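Local atomic coordinates of sugar fermentation stimulation protein homolog (Pyrococcus furiosus, PDB entry 4DA2), a protein that probably binds DNA, joining an OB-fold domain to a nuclease-like PD-(D/E)xK domain that holds calcium ions. Residues Leu25-Ile37 with Cys55-Leu67. The protein carries 1 engineered substitution. Numbering follows the deposited sequence.
Sequences LVRIKERIERALI and CTPKAGGKTRYIL
Cys55 turns its SG against strands 23-28 and 31-36, which form a beta hairpin, 4.1 Å from CB of Ala35 and close to CG2 of Val26. NZ of the extended Lys58 reaches CD2 of Leu36. Beyond the loop, Lys62 brings its ammonium to the edge of the Arg34 guanidinium, a meeting of two donors (NZ to NH1, 3.3 Å). Thr63 lays CG2 over a face of the same guanidinium, whereas its OG1, buried without a polar partner, faces CD1 of Leu36. Arg64 bends back so that NH1 stands 3.6 Å from OE1 of Glu33, a salt bridge with the two planar groups 63° apart; OE2 has a longer, purely electrostatic link to Arg31. Glu33 CG lies anti to its own carbonyl carbon (chi1 -67°), and a bend at chi2 sets the carboxylate obliquely against CE2 of Tyr65. An alanine here would probably leave the neighbouring guanidinium groups of Arg31 and Arg64 without the carboxylate they share. The Tyr65 ring receives CD1 of Ile28 over one face, 4.0 Å from its centroid. Tyr65 O accepts a nearly straight hydrogen bond from Leu36 N (2.8 Å), and Leu67 N returns one to Leu36 O (2.9 Å), pairing strands 31-36 and 65-72 in parallel within the OB domain. The chemistry thus divides: backbone bonds and apolar side chains join the strands, while Glu33 probably offsets part of the arginines' positive charge.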
loop_
_atom_site.group_PDB
_atom_site.type_symbol
_atom_site.label_atom_id
_atom_site.label_comp_id
_atom_site.label_asym_id
_atom_site.label_seq_id
_atom_site.Cartn_x
_atom_site.Cartn_y
_atom_site.Cartn_z
ATOM N N LEU A 25 4.104 20.354 -1.029
ATOM C CA LEU A 25 3.669 21.440 -1.923
ATOM C C LEU A 25 3.821 21.005 -3.376
ATOM O O LEU A 25 4.849 20.436 -3.765
ATOM C CB LEU A 25 4.489 22.713 -1.667
ATOM C CG LEU A 25 4.391 23.319 -0.271
ATOM C CD1 LEU A 25 5.345 24.484 -0.094
ATOM C CD2 LEU A 25 2.920 23.746 0.022
ATOM N N VAL A 26 2.790 21.293 -4.173
ATOM C CA VAL A 26 2.751 20.970 -5.587
ATOM C C VAL A 26 2.267 22.194 -6.371
ATOM O O VAL A 26 1.588 23.070 -5.820
ATOM C CB VAL A 26 1.799 19.758 -5.892
ATOM C CG1 VAL A 26 2.210 18.529 -5.058
ATOM C CG2 VAL A 26 0.365 20.113 -5.646
ATOM N N ARG A 27 2.589 22.229 -7.655
ATOM C CA ARG A 27 2.057 23.224 -8.562
ATOM C C ARG A 27 0.962 22.577 -9.397
ATOM O O ARG A 27 1.190 21.572 -10.048
ATOM C CB ARG A 27 3.177 23.790 -9.436
ATOM C CG ARG A 27 2.775 24.296 -10.815
ATOM C CD ARG A 27 2.847 25.806 -10.915
ATOM N NE ARG A 27 4.019 26.372 -10.248
ATOM C CZ ARG A 27 3.978 27.492 -9.531
ATOM N NH1 ARG A 27 2.819 28.127 -9.383
ATOM N NH2 ARG A 27 5.065 27.947 -8.922
ATOM N N ILE A 28 -0.221 23.168 -9.345
ATOM C CA ILE A 28 -1.339 22.821 -10.197
ATOM C C ILE A 28 -1.719 24.074 -10.980
ATOM O O ILE A 28 -2.289 25.005 -10.418
ATOM C CB ILE A 28 -2.561 22.317 -9.398
ATOM C CG1 ILE A 28 -2.215 21.055 -8.581
ATOM C CG2 ILE A 28 -3.712 22.071 -10.340
ATOM C CD1 ILE A 28 -3.223 20.725 -7.463
ATOM N N LYS A 29 -1.385 24.089 -12.272
ATOM C CA LYS A 29 -1.615 25.257 -13.126
ATOM C C LYS A 29 -0.876 26.478 -12.560
ATOM O O LYS A 29 0.332 26.434 -12.329
ATOM C CB LYS A 29 -3.119 25.545 -13.287
ATOM C CG LYS A 29 -3.960 24.385 -13.819
ATOM C CD LYS A 29 -3.919 24.310 -15.333
ATOM C CE LYS A 29 -4.688 23.108 -15.859
ATOM N NZ LYS A 29 -6.160 23.240 -15.688
ATOM N N GLU A 30 -1.594 27.573 -12.320
ATOM C CA GLU A 30 -0.928 28.788 -11.841
ATOM C C GLU A 30 -0.573 28.694 -10.353
ATOM O O GLU A 30 0.255 29.472 -9.847
ATOM C CB GLU A 30 -1.809 30.005 -12.087
ATOM C CG GLU A 30 -2.061 30.308 -13.567
ATOM C CD GLU A 30 -3.184 29.480 -14.182
ATOM O OE1 GLU A 30 -4.046 28.957 -13.439
ATOM O OE2 GLU A 30 -3.203 29.358 -15.423
ATOM N N ARG A 31 -1.191 27.733 -9.664
ATOM C CA ARG A 31 -1.213 27.738 -8.185
ATOM C C ARG A 31 -0.175 26.829 -7.520
ATOM O O ARG A 31 0.107 25.741 -8.014
ATOM C CB ARG A 31 -2.619 27.377 -7.679
ATOM C CG ARG A 31 -3.660 28.416 -8.042
ATOM C CD ARG A 31 -5.058 28.042 -7.564
ATOM N NE ARG A 31 -5.770 27.152 -8.465
ATOM C CZ ARG A 31 -7.074 26.902 -8.396
ATOM N NH1 ARG A 31 -7.833 27.485 -7.474
ATOM N NH2 ARG A 31 -7.627 26.065 -9.256
ATOM N N ILE A 32 0.411 27.301 -6.416
ATOM C CA ILE A 32 1.105 26.425 -5.475
ATOM C C ILE A 32 0.116 25.954 -4.409
ATOM O O ILE A 32 -0.510 26.776 -3.730
ATOM C CB ILE A 32 2.358 27.080 -4.843
ATOM C CG1 ILE A 32 3.361 27.477 -5.930
ATOM C CG2 ILE A 32 3.013 26.109 -3.841
ATOM C CD1 ILE A 32 4.599 28.218 -5.410
ATOM N N GLU A 33 -0.043 24.632 -4.265
ATOM C CA GLU A 33 -1.068 24.109 -3.376
ATOM C C GLU A 33 -0.504 23.130 -2.356
ATOM O O GLU A 33 0.388 22.359 -2.661
ATOM C CB GLU A 33 -2.133 23.359 -4.181
ATOM C CG GLU A 33 -2.968 24.238 -5.094
ATOM C CD GLU A 33 -4.002 25.034 -4.339
ATOM O OE1 GLU A 33 -4.121 24.865 -3.097
ATOM O OE2 GLU A 33 -4.692 25.842 -4.975
ATOM N N ARG A 34 -1.058 23.173 -1.153
ATOM C CA ARG A 34 -0.772 22.175 -0.116
ATOM C C ARG A 34 -1.495 20.858 -0.436
ATOM O O ARG A 34 -2.696 20.859 -0.692
ATOM C CB ARG A 34 -1.193 22.720 1.251
ATOM C CG ARG A 34 -0.450 22.134 2.430
ATOM C CD ARG A 34 -0.872 22.816 3.724
ATOM N NE ARG A 34 -0.292 22.212 4.905
ATOM C CZ ARG A 34 -0.896 22.174 6.082
ATOM N NH1 ARG A 34 -2.119 22.668 6.215
ATOM N NH2 ARG A 34 -0.298 21.606 7.117
ATOM N N ALA A 35 -0.758 19.739 -0.446
ATOM C CA ALA A 35 -1.318 18.441 -0.791
ATOM C C ALA A 35 -0.989 17.437 0.302
ATOM O O ALA A 35 0.150 17.348 0.753
ATOM C CB ALA A 35 -0.752 17.960 -2.155
ATOM N N LEU A 36 -1.999 16.699 0.745
ATOM C CA LEU A 36 -1.821 15.687 1.761
ATOM C C LEU A 36 -1.005 14.510 1.227
ATOM O O LEU A 36 -1.193 14.078 0.106
ATOM C CB LEU A 36 -3.192 15.164 2.192
ATOM C CG LEU A 36 -3.275 14.607 3.603
ATOM C CD1 LEU A 36 -3.120 15.735 4.619
ATOM C CD2 LEU A 36 -4.603 13.870 3.817
ATOM N N ILE A 37 -0.104 14.001 2.056
ATOM C CA ILE A 37 0.645 12.794 1.740
ATOM C C ILE A 37 0.269 11.753 2.811
ATOM O O ILE A 37 0.442 11.983 4.019
ATOM C CB ILE A 37 2.185 13.063 1.749
ATOM C CG1 ILE A 37 2.604 13.977 0.592
ATOM C CG2 ILE A 37 2.974 11.717 1.741
ATOM C CD1 ILE A 37 3.995 14.618 0.777
ATOM N N CYS A 55 -2.997 14.541 -8.259
ATOM C CA CYS A 55 -3.759 14.899 -7.065
ATOM C C CYS A 55 -5.261 14.690 -7.293
ATOM O O CYS A 55 -5.701 14.642 -8.433
ATOM C CB CYS A 55 -3.532 16.379 -6.694
ATOM S SG CYS A 55 -1.984 16.693 -5.875
ATOM N N THR A 56 -6.012 14.524 -6.212
ATOM C CA THR A 56 -7.472 14.577 -6.263
ATOM C C THR A 56 -7.983 15.488 -5.139
ATOM O O THR A 56 -7.318 15.616 -4.108
ATOM C CB THR A 56 -8.108 13.169 -6.192
ATOM O OG1 THR A 56 -9.463 13.251 -6.660
ATOM C CG2 THR A 56 -8.072 12.584 -4.774
ATOM N N PRO A 57 -9.155 16.153 -5.343
ATOM C CA PRO A 57 -9.627 17.077 -4.309
ATOM C C PRO A 57 -10.041 16.306 -3.077
ATOM O O PRO A 57 -10.335 15.119 -3.171
ATOM C CB PRO A 57 -10.858 17.745 -4.950
ATOM C CG PRO A 57 -10.690 17.548 -6.410
ATOM C CD PRO A 57 -10.012 16.212 -6.543
ATOM N N LYS A 58 -10.027 16.978 -1.933
ATOM C CA LYS A 58 -10.493 16.397 -0.687
ATOM C C LYS A 58 -11.488 17.395 -0.108
ATOM O O LYS A 58 -11.114 18.533 0.172
ATOM C CB LYS A 58 -9.311 16.203 0.266
ATOM C CG LYS A 58 -9.671 15.569 1.588
ATOM C CD LYS A 58 -8.554 15.733 2.596
ATOM C CE LYS A 58 -8.841 14.898 3.824
ATOM N NZ LYS A 58 -7.937 15.257 4.940
ATOM N N ALA A 59 -12.751 16.991 0.040
ATOM C CA ALA A 59 -13.781 17.873 0.611
ATOM C C ALA A 59 -13.670 17.908 2.133
ATOM O O ALA A 59 -14.103 16.975 2.815
ATOM C CB ALA A 59 -15.184 17.439 0.177
ATOM N N GLY A 60 -13.085 18.983 2.655
ATOM C CA GLY A 60 -12.779 19.089 4.088
ATOM C C GLY A 60 -11.679 18.121 4.518
ATOM O O GLY A 60 -11.560 17.024 3.971
ATOM N N GLY A 61 -10.867 18.510 5.498
ATOM C CA GLY A 61 -10.976 19.804 6.148
ATOM C C GLY A 61 -9.709 20.622 5.995
ATOM O O GLY A 61 -9.711 21.659 5.322
ATOM N N LYS A 62 -8.626 20.145 6.606
ATOM C CA LYS A 62 -7.385 20.923 6.697
ATOM C C LYS A 62 -6.721 21.189 5.344
ATOM O O LYS A 62 -6.248 22.300 5.088
ATOM C CB LYS A 62 -6.390 20.289 7.684
ATOM C CG LYS A 62 -5.251 21.228 8.067
ATOM C CD LYS A 62 -4.372 20.671 9.180
ATOM C CE LYS A 62 -3.006 21.364 9.218
ATOM N NZ LYS A 62 -3.083 22.850 9.366
ATOM N N THR A 63 -6.694 20.176 4.486
ATOM C CA THR A 63 -6.070 20.308 3.164
ATOM C C THR A 63 -7.097 19.948 2.080
ATOM O O THR A 63 -7.934 19.076 2.308
ATOM C CB THR A 63 -4.786 19.454 3.069
ATOM O OG1 THR A 63 -5.120 18.065 3.176
ATOM C CG2 THR A 63 -3.829 19.818 4.208
ATOM N N ARG A 64 -7.039 20.644 0.944
ATOM C CA ARG A 64 -8.015 20.497 -0.135
ATOM C C ARG A 64 -7.587 19.533 -1.234
ATOM O O ARG A 64 -8.368 19.260 -2.146
ATOM C CB ARG A 64 -8.330 21.851 -0.789
ATOM C CG ARG A 64 -8.644 22.993 0.173
ATOM C CD ARG A 64 -9.666 24.009 -0.386
ATOM N NE ARG A 64 -9.681 24.197 -1.846
ATOM C CZ ARG A 64 -8.685 24.701 -2.579
ATOM N NH1 ARG A 64 -7.534 25.043 -2.023
ATOM N NH2 ARG A 64 -8.831 24.837 -3.893
ATOM N N TYR A 65 -6.344 19.048 -1.168
ATOM C CA TYR A 65 -5.866 18.089 -2.170
ATOM C C TYR A 65 -5.147 16.929 -1.533
ATOM O O TYR A 65 -4.521 17.083 -0.498
ATOM C CB TYR A 65 -4.913 18.774 -3.146
ATOM C CG TYR A 65 -5.579 19.819 -3.989
ATOM C CD1 TYR A 65 -6.134 19.487 -5.227
ATOM C CD2 TYR A 65 -5.669 21.138 -3.547
ATOM C CE1 TYR A 65 -6.756 20.460 -6.009
ATOM C CE2 TYR A 65 -6.287 22.109 -4.323
ATOM C CZ TYR A 65 -6.824 21.762 -5.550
ATOM O OH TYR A 65 -7.435 22.726 -6.315
ATOM N N ILE A 66 -5.258 15.761 -2.166
ATOM C CA ILE A 66 -4.469 14.593 -1.780
ATOM C C ILE A 66 -3.514 14.272 -2.932
ATOM O O ILE A 66 -3.938 14.184 -4.099
ATOM C CB ILE A 66 -5.379 13.383 -1.495
ATOM C CG1 ILE A 66 -6.436 13.739 -0.451
ATOM C CG2 ILE A 66 -4.568 12.189 -0.995
ATOM C CD1 ILE A 66 -7.584 12.796 -0.466
ATOM N N LEU A 67 -2.222 14.140 -2.616
ATOM C CA LEU A 67 -1.257 13.671 -3.615
ATOM C C LEU A 67 -1.333 12.136 -3.672
ATOM O O LEU A 67 -0.849 11.449 -2.757
ATOM C CB LEU A 67 0.153 14.136 -3.238
ATOM C CG LEU A 67 1.359 13.695 -4.077
ATOM C CD1 LEU A 67 1.173 14.115 -5.543
ATOM C CD2 LEU A 67 2.614 14.308 -3.465
#